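Local coordinates for putative uncharacterized protein (Chaetomium thermophilum, PDB 4XRI) that probably carries proteinaceous cargo into the nucleus as a flexible importin-beta transport receptor of HEAT repeats that is expected to bind a small GTPase, at residues Met756-Met768 / Leu797-Leu811. The protein carries 2 engineered substitutions. Residues are numbered along the deposited sequence; the frame is centred on the assembly and turned at random.
Sequences MIDYVISLREGIM and LLNSIANDPNRSEAL. With SO4 (sulfate ion), chain E.
Arg764 NH2 donates to Ser800 OG at 3.0 Å, with an N-H...O angle of 143° and the oxygen 17° out of the guanidinium plane. The Arg764 side chain is extended from CG to NE, which carries the guanidinium across to helix 791-802. Arg764 NH1 hydrogen-bonds to Ala744 O, so the guanidinium has a second polar partner. Leu797 CD1 lies over one guanidinium face, toward its rim, 3.7 Å from Arg764 NE. Ser808 OG donates to Glu765 OE2; the 2.4 Å separation is very short, so its exact length is doubtful. The same hydroxyl accepts from Leu811 N at 3.2 Å and N-caps helix 809-825. A sulfate, probably from the crystallisation liquor, accepts from Glu809 N at this helix start. The fold is a HEAT-repeat solenoid. Here helix 754-780 packs against helix 791-802, with a 148° angle between the segment axes, and against the turn into helix 809-825. Arg764 is a knob among Leu797, Ser800, Ile801 and Leu811. Further along, Met768 bends so that CE meets Ile801 CD1 tip to tip at 3.5 Å. Leu797 CD2 lies 3.5 Å from Ile767 CG2. Toward the other end, Ile761 CD1 lies 3.5 Å from Arg807 N, and Ile757 CG2 touches the Asn806 side chain.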
loop_
_atom_site.group_PDB
_atom_site.type_symbol
_atom_site.label_atom_id
_atom_site.label_comp_id
_atom_site.label_asym_id
_atom_site.label_seq_id
_atom_site.Cartn_x
_atom_site.Cartn_y
_atom_site.Cartn_z
ATOM N N MET A 756 10.101 -10.803 1.326
ATOM C CA MET A 756 11.023 -11.637 2.084
ATOM C C MET A 756 12.388 -10.967 2.208
ATOM O O MET A 756 13.046 -11.073 3.243
ATOM C CB MET A 756 11.164 -13.015 1.435
ATOM C CG MET A 756 11.933 -14.013 2.284
ATOM S SD MET A 756 11.248 -14.162 3.944
ATOM C CE MET A 756 12.289 -15.449 4.625
ATOM N N ILE A 757 12.806 -10.281 1.148
ATOM C CA ILE A 757 14.034 -9.496 1.177
ATOM C C ILE A 757 13.945 -8.427 2.260
ATOM O O ILE A 757 14.869 -8.249 3.054
ATOM C CB ILE A 757 14.312 -8.828 -0.184
ATOM C CG1 ILE A 757 14.753 -9.875 -1.209
ATOM C CG2 ILE A 757 15.372 -7.745 -0.044
ATOM C CD1 ILE A 757 14.753 -9.365 -2.633
ATOM N N ASP A 758 12.815 -7.728 2.291
ATOM C CA ASP A 758 12.566 -6.717 3.308
ATOM C C ASP A 758 12.525 -7.328 4.703
ATOM O O ASP A 758 13.057 -6.752 5.652
ATOM C CB ASP A 758 11.256 -5.977 3.025
ATOM C CG ASP A 758 11.373 -5.015 1.861
ATOM O OD1 ASP A 758 12.498 -4.548 1.584
ATOM O OD2 ASP A 758 10.338 -4.723 1.227
ATOM N N TYR A 759 11.889 -8.490 4.822
ATOM C CA TYR A 759 11.781 -9.167 6.111
ATOM C C TYR A 759 13.154 -9.497 6.688
ATOM O O TYR A 759 13.399 -9.307 7.880
ATOM C CB TYR A 759 10.954 -10.446 5.989
ATOM C CG TYR A 759 10.935 -11.258 7.266
ATOM C CD1 TYR A 759 11.748 -12.377 7.416
ATOM C CD2 TYR A 759 10.120 -10.894 8.331
ATOM C CE1 TYR A 759 11.741 -13.114 8.585
ATOM C CE2 TYR A 759 10.105 -11.628 9.503
ATOM C CZ TYR A 759 10.917 -12.736 9.623
ATOM O OH TYR A 759 10.906 -13.466 10.787
ATOM N N VAL A 760 14.046 -9.987 5.833
ATOM C CA VAL A 760 15.384 -10.388 6.256
ATOM C C VAL A 760 16.235 -9.172 6.624
ATOM O O VAL A 760 17.016 -9.217 7.575
ATOM C CB VAL A 760 16.088 -11.213 5.156
ATOM C CG1 VAL A 760 17.563 -11.414 5.479
ATOM C CG2 VAL A 760 15.390 -12.554 4.978
ATOM N N ILE A 761 16.077 -8.086 5.873
ATOM C CA ILE A 761 16.738 -6.831 6.215
ATOM C C ILE A 761 16.277 -6.368 7.593
ATOM O O ILE A 761 17.086 -6.002 8.444
ATOM C CB ILE A 761 16.451 -5.724 5.186
ATOM C CG1 ILE A 761 17.136 -6.032 3.856
ATOM C CG2 ILE A 761 16.920 -4.374 5.711
ATOM C CD1 ILE A 761 16.892 -4.978 2.800
ATOM N N SER A 762 14.967 -6.405 7.806
ATOM C CA SER A 762 14.393 -6.039 9.091
ATOM C C SER A 762 14.864 -6.977 10.197
ATOM O O SER A 762 15.174 -6.537 11.304
ATOM C CB SER A 762 12.867 -6.047 9.017
ATOM O OG SER A 762 12.298 -5.808 10.291
ATOM N N LEU A 763 14.899 -8.270 9.890
ATOM C CA LEU A 763 15.320 -9.282 10.850
ATOM C C LEU A 763 16.751 -9.038 11.314
ATOM O O LEU A 763 17.051 -9.092 12.508
ATOM C CB LEU A 763 15.200 -10.679 10.239
ATOM C CG LEU A 763 15.633 -11.857 11.113
ATOM C CD1 LEU A 763 14.731 -11.975 12.326
ATOM C CD2 LEU A 763 15.620 -13.144 10.306
ATOM N N ARG A 764 17.630 -8.761 10.358
ATOM C CA ARG A 764 19.046 -8.578 10.649
ATOM C C ARG A 764 19.308 -7.257 11.362
ATOM O O ARG A 764 20.299 -7.119 12.078
ATOM C CB ARG A 764 19.863 -8.674 9.363
ATOM C CG ARG A 764 19.877 -10.087 8.792
ATOM C CD ARG A 764 20.783 -10.223 7.583
ATOM N NE ARG A 764 21.069 -11.630 7.309
ATOM C CZ ARG A 764 22.023 -12.058 6.489
ATOM N NH1 ARG A 764 22.215 -13.359 6.313
ATOM N NH2 ARG A 764 22.787 -11.185 5.848
ATOM N N GLU A 765 18.415 -6.292 11.168
ATOM C CA GLU A 765 18.412 -5.093 11.998
ATOM C C GLU A 765 18.197 -5.508 13.446
ATOM O O GLU A 765 18.900 -5.054 14.350
ATOM C CB GLU A 765 17.321 -4.111 11.560
ATOM C CG GLU A 765 17.616 -3.358 10.279
ATOM C CD GLU A 765 16.500 -2.398 9.911
ATOM O OE1 GLU A 765 15.725 -2.012 10.813
ATOM O OE2 GLU A 765 16.392 -2.037 8.720
ATOM N N GLY A 766 17.216 -6.384 13.646
ATOM C CA GLY A 766 16.897 -6.915 14.956
ATOM C C GLY A 766 18.056 -7.673 15.569
ATOM O O GLY A 766 18.401 -7.442 16.727
ATOM N N ILE A 767 18.660 -8.569 14.793
ATOM C CA ILE A 767 19.801 -9.349 15.267
ATOM C C ILE A 767 20.943 -8.448 15.723
ATOM O O ILE A 767 21.510 -8.637 16.799
ATOM C CB ILE A 767 20.350 -10.296 14.183
ATOM C CG1 ILE A 767 19.253 -11.213 13.643
ATOM C CG2 ILE A 767 21.493 -11.118 14.749
ATOM C CD1 ILE A 767 19.709 -12.090 12.494
ATOM N N MET A 768 21.266 -7.461 14.896
ATOM C CA MET A 768 22.366 -6.548 15.182
ATOM C C MET A 768 22.091 -5.718 16.431
ATOM O O MET A 768 22.987 -5.485 17.239
ATOM C CB MET A 768 22.620 -5.634 13.985
ATOM C CG MET A 768 24.052 -5.159 13.864
ATOM S SD MET A 768 25.234 -6.515 13.847
ATOM C CE MET A 768 24.592 -7.517 12.518
ATOM N N LEU A 797 28.027 -12.771 10.363
ATOM C CA LEU A 797 26.838 -12.040 9.947
ATOM C C LEU A 797 27.197 -10.680 9.361
ATOM O O LEU A 797 26.644 -10.272 8.340
ATOM C CB LEU A 797 25.881 -11.865 11.124
ATOM C CG LEU A 797 24.669 -10.969 10.875
ATOM C CD1 LEU A 797 23.871 -11.447 9.669
ATOM C CD2 LEU A 797 23.801 -10.950 12.107
ATOM N N LEU A 798 28.122 -9.984 10.020
ATOM C CA LEU A 798 28.624 -8.703 9.528
ATOM C C LEU A 798 29.102 -8.821 8.086
ATOM O O LEU A 798 28.814 -7.963 7.250
ATOM C CB LEU A 798 29.764 -8.193 10.414
ATOM C CG LEU A 798 29.399 -7.586 11.769
ATOM C CD1 LEU A 798 30.666 -7.308 12.573
ATOM C CD2 LEU A 798 28.600 -6.309 11.581
ATOM N N ASN A 799 29.826 -9.897 7.801
ATOM C CA ASN A 799 30.324 -10.155 6.458
ATOM C C ASN A 799 29.202 -10.473 5.480
ATOM O O ASN A 799 29.236 -10.048 4.324
ATOM C CB ASN A 799 31.337 -11.301 6.480
ATOM C CG ASN A 799 31.882 -11.620 5.104
ATOM O OD1 ASN A 799 32.633 -10.835 4.524
ATOM N ND2 ASN A 799 31.509 -12.780 4.573
ATOM N N SER A 800 28.208 -11.222 5.948
ATOM C CA SER A 800 27.062 -11.577 5.122
ATOM C C SER A 800 26.294 -10.328 4.712
ATOM O O SER A 800 25.846 -10.203 3.571
ATOM C CB SER A 800 26.142 -12.545 5.869
ATOM O OG SER A 800 25.092 -12.997 5.031
ATOM N N ILE A 801 26.153 -9.404 5.655
ATOM C CA ILE A 801 25.491 -8.130 5.407
ATOM C C ILE A 801 26.286 -7.292 4.410
ATOM O O ILE A 801 25.717 -6.652 3.522
ATOM C CB ILE A 801 25.310 -7.340 6.716
ATOM C CG1 ILE A 801 24.386 -8.102 7.668
ATOM C CG2 ILE A 801 24.760 -5.949 6.439
ATOM C CD1 ILE A 801 24.278 -7.468 9.027
ATOM N N ALA A 802 27.606 -7.312 4.560
ATOM C CA ALA A 802 28.488 -6.552 3.685
ATOM C C ALA A 802 28.428 -7.066 2.248
ATOM O O ALA A 802 28.506 -6.287 1.300
ATOM C CB ALA A 802 29.916 -6.598 4.204
ATOM N N ASN A 803 28.281 -8.379 2.095
ATOM C CA ASN A 803 28.269 -8.994 0.772
ATOM C C ASN A 803 26.881 -9.028 0.139
ATOM O O ASN A 803 26.710 -9.533 -0.970
ATOM C CB ASN A 803 28.831 -10.414 0.845
ATOM C CG ASN A 803 30.282 -10.444 1.288
ATOM O OD1 ASN A 803 31.015 -9.470 1.120
ATOM N ND2 ASN A 803 30.706 -11.569 1.854
ATOM N N ASP A 804 25.893 -8.489 0.846
ATOM C CA ASP A 804 24.525 -8.453 0.342
ATOM C C ASP A 804 24.125 -7.024 -0.007
ATOM O O ASP A 804 23.976 -6.188 0.881
ATOM C CB ASP A 804 23.555 -9.039 1.375
ATOM C CG ASP A 804 22.159 -9.276 0.811
ATOM O OD1 ASP A 804 21.841 -8.753 -0.278
ATOM O OD2 ASP A 804 21.373 -9.987 1.472
ATOM N N PRO A 805 23.939 -6.747 -1.310
ATOM C CA PRO A 805 23.565 -5.422 -1.820
ATOM C C PRO A 805 22.181 -4.973 -1.355
ATOM O O PRO A 805 21.825 -3.809 -1.520
ATOM C CB PRO A 805 23.596 -5.609 -3.341
ATOM C CG PRO A 805 23.386 -7.068 -3.545
ATOM C CD PRO A 805 24.077 -7.734 -2.395
ATOM N N ASN A 806 21.411 -5.895 -0.791
ATOM C CA ASN A 806 20.135 -5.553 -0.179
ATOM C C ASN A 806 20.330 -5.159 1.281
ATOM O O ASN A 806 20.759 -5.972 2.100
ATOM C CB ASN A 806 19.155 -6.722 -0.286
ATOM C CG ASN A 806 18.815 -7.065 -1.720
ATOM O OD1 ASN A 806 18.581 -6.182 -2.542
ATOM N ND2 ASN A 806 18.790 -8.356 -2.029
ATOM N N ARG A 807 20.019 -3.908 1.601
ATOM C CA ARG A 807 20.262 -3.388 2.940
ATOM C C ARG A 807 19.419 -2.157 3.237
ATOM O O ARG A 807 18.761 -1.610 2.353
ATOM C CB ARG A 807 21.746 -3.057 3.113
ATOM C CG ARG A 807 22.343 -2.289 1.942
ATOM C CD ARG A 807 23.459 -3.078 1.278
ATOM N NE ARG A 807 24.784 -2.629 1.699
ATOM C CZ ARG A 807 25.832 -3.431 1.859
ATOM N NH1 ARG A 807 26.999 -2.930 2.239
ATOM N NH2 ARG A 807 25.715 -4.733 1.643
ATOM N N SER A 808 19.442 -1.734 4.496
ATOM C CA SER A 808 18.813 -0.488 4.903
ATOM C C SER A 808 19.839 0.370 5.626
ATOM O O SER A 808 20.882 -0.130 6.047
ATOM C CB SER A 808 17.602 -0.746 5.801
ATOM O OG SER A 808 17.996 -1.289 7.048
ATOM N N GLU A 809 19.549 1.658 5.765
ATOM C CA GLU A 809 20.439 2.555 6.490
ATOM C C GLU A 809 20.569 2.118 7.944
ATOM O O GLU A 809 21.664 2.116 8.510
ATOM C CB GLU A 809 19.942 3.999 6.417
ATOM C CG GLU A 809 20.648 4.926 7.387
ATOM C CD GLU A 809 20.472 6.390 7.039
ATOM O OE1 GLU A 809 19.886 6.686 5.976
ATOM O OE2 GLU A 809 20.925 7.246 7.829
ATOM N N ALA A 810 19.441 1.740 8.538
ATOM C CA ALA A 810 19.404 1.292 9.926
ATOM C C ALA A 810 20.278 0.062 10.148
ATOM O O ALA A 810 20.945 -0.059 11.176
ATOM C CB ALA A 810 17.971 1.000 10.345
ATOM N N LEU A 811 20.275 -0.844 9.177
ATOM C CA LEU A 811 21.052 -2.074 9.280
ATOM C C LEU A 811 22.548 -1.781 9.250
ATOM O O LEU A 811 23.320 -2.357 10.019
ATOM C CB LEU A 811 20.682 -3.039 8.153
ATOM C CG LEU A 811 21.470 -4.349 8.097
ATOM C CD1 LEU A 811 21.392 -5.083 9.426
ATOM C CD2 LEU A 811 20.964 -5.231 6.962
HETATM S S SO4 E . 16.599 2.920 3.768
HETATM O O1 SO4 E . 17.973 2.430 3.828
HETATM O O2 SO4 E . 16.372 3.853 4.868
HETATM O O3 SO4 E . 15.670 1.800 3.878
HETATM O O4 SO4 E . 16.391 3.604 2.496
#